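PG_0823 protein (PDB 2FSW) probably binds DNA through a winged helix-turn-helix domain of the HxlR type and acts as a transcriptional regulator. Local coordinates at the interface of chains A and B. Coordinates in Å, arbitrary orientation; residue numbers count along the deposited sequence, not the author numbering. Chains: chain A/B, PG_0823 protein.

The interface of chains A and B. Residues chain A 19, 23-25; chain B 19, 22-25.
In this part of a two-fold symmetric interface, two copies of an HxlR-type winged helix-turn-helix protein meet through the end of helix 14-22 and the short link to helix 27-34. HxlR proteins commonly work as dimers, so this pairing is plausibly the biological one, although the structure alone does not show it. At the centre the two links cross with A:Ala23 and B:Ala23 side by side. Their methyl groups point past each other, each onto the backbone of the partner's link: CB of A:Ala23 lies 3.9 Å from CA of B:Lys25, and CB of B:Ala23 rests 4.1 Å from CA of A:Lys25. Alanine suits the place because a side chain of one carbon lets the two backbones pack this closely, and the glycine that follows adds no side-chain bulk at the crossing. The carbonyl oxygens of the two alanines turn towards one another. Their modelled separation is too short for two acceptors and reflects model error. Water 1, 3.0 Å from O of A:Ala23 and 3.2 Å from O of B:Ala23, is within hydrogen-bonding distance of both and links the chains; as modelled it could point an O-H squarely at one at a time.

A:Met19, a selenomethionine, reaches in from the last turns of its helix. CG stands anti to the carbonyl carbon (chi1 -68°), and further bends at chi2 and chi3 (-44° and -59°) fold the chain back, bringing the terminal methyl CE to 4.0 Å from the carbonyl O of B:Gly24. B:Met19 is folded almost identically and directs its CE towards O of A:Gly24, at 4.4 Å. A flexible, unbranched selenoether chain (natural methionine's thioether) can curl this way and rest loosely against the partner's glycine carbonyl. The lysines differ: B:Lys25 holds CG in the crowded position between backbone N and carbonyl carbon, with CB 4.0 Å from CB of A:Ala23, whereas A:Lys25 has CG anti to N. Each aliphatic chain carries its terminal amine NZ, probably charged, away from the crossing.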
loop_
_atom_site.group_PDB
_atom_site.type_symbol
_atom_site.label_atom_id
_atom_site.label_comp_id
_atom_site.label_asym_id
_atom_site.label_seq_id
_atom_site.Cartn_x
_atom_site.Cartn_y
_atom_site.Cartn_z
HETATM N N MSE A 19 -1.672 5.605 4.515
HETATM C CA MSE A 19 -2.310 4.291 4.398
HETATM C C MSE A 19 -3.844 4.355 4.391
HETATM O O MSE A 19 -4.487 3.470 3.825
HETATM C CB MSE A 19 -1.751 3.296 5.420
HETATM C CG MSE A 19 -0.271 2.922 5.144
HETATM SE SE MSE A 19 0.173 2.560 3.290
HETATM C CE MSE A 19 -1.125 1.038 2.960
ATOM N N ALA A 23 -4.389 1.908 1.196
ATOM C CA ALA A 23 -4.722 0.578 1.730
ATOM C C ALA A 23 -5.489 -0.318 0.769
ATOM O O ALA A 23 -5.460 -1.539 0.898
ATOM C CB ALA A 23 -5.496 0.700 3.053
ATOM N N GLY A 24 -6.187 0.271 -0.189
ATOM C CA GLY A 24 -6.950 -0.539 -1.134
ATOM C C GLY A 24 -6.158 -1.649 -1.815
ATOM O O GLY A 24 -4.946 -1.530 -2.027
ATOM N N LYS A 25 -6.855 -2.737 -2.134
ATOM C CA LYS A 25 -6.368 -3.777 -3.040
ATOM C C LYS A 25 -6.059 -3.184 -4.432
ATOM O O LYS A 25 -5.152 -3.644 -5.136
ATOM C CB LYS A 25 -7.449 -4.860 -3.160
ATOM C CG LYS A 25 -7.049 -6.162 -3.863
ATOM C CD LYS A 25 -8.214 -7.157 -3.946
ATOM C CE LYS A 25 -8.658 -7.633 -2.568
ATOM N NZ LYS A 25 -9.783 -8.615 -2.634
HETATM N N MSE B 19 1.243 -5.998 -4.068
HETATM C CA MSE B 19 -0.003 -5.612 -3.407
HETATM C C MSE B 19 -0.764 -6.778 -2.754
HETATM O O MSE B 19 -1.559 -6.552 -1.842
HETATM C CB MSE B 19 -0.910 -4.799 -4.340
HETATM C CG MSE B 19 -0.357 -3.420 -4.737
HETATM SE SE MSE B 19 0.662 -2.449 -3.352
HETATM C CE MSE B 19 -0.617 -2.397 -1.902
ATOM N N PHE B 22 1.022 -6.361 0.592
ATOM C CA PHE B 22 1.026 -5.028 1.210
ATOM C C PHE B 22 -0.329 -4.343 1.282
ATOM O O PHE B 22 -0.437 -3.272 1.886
ATOM C CB PHE B 22 1.975 -4.067 0.462
ATOM C CG PHE B 22 3.408 -4.512 0.410
ATOM C CD1 PHE B 22 4.172 -4.279 -0.741
ATOM C CD2 PHE B 22 4.019 -5.125 1.507
ATOM C CE1 PHE B 22 5.503 -4.682 -0.811
ATOM C CE2 PHE B 22 5.367 -5.543 1.438
ATOM C CZ PHE B 22 6.103 -5.313 0.270
ATOM N N ALA B 23 -1.349 -4.945 0.669
ATOM C CA ALA B 23 -2.675 -4.315 0.558
ATOM C C ALA B 23 -3.383 -4.062 1.889
ATOM O O ALA B 23 -4.286 -3.248 1.959
ATOM C CB ALA B 23 -3.579 -5.111 -0.378
ATOM N N GLY B 24 -2.982 -4.737 2.951
ATOM C CA GLY B 24 -3.652 -4.537 4.232
ATOM C C GLY B 24 -3.688 -3.094 4.695
ATOM O O GLY B 24 -2.866 -2.276 4.258
ATOM N N LYS B 25 -4.635 -2.741 5.562
ATOM C CA LYS B 25 -4.579 -1.409 6.178
ATOM C C LYS B 25 -3.513 -1.339 7.286
ATOM O O LYS B 25 -3.137 -0.250 7.731
ATOM C CB LYS B 25 -5.950 -0.937 6.676
ATOM C CG LYS B 25 -6.491 -1.632 7.916
ATOM C CD LYS B 25 -7.896 -1.139 8.280
ATOM C CE LYS B 25 -7.901 0.310 8.776
ATOM N NZ LYS B 25 -9.291 0.869 8.824
HETATM O O HOH W 1 -7.490 -3.235 2.286
#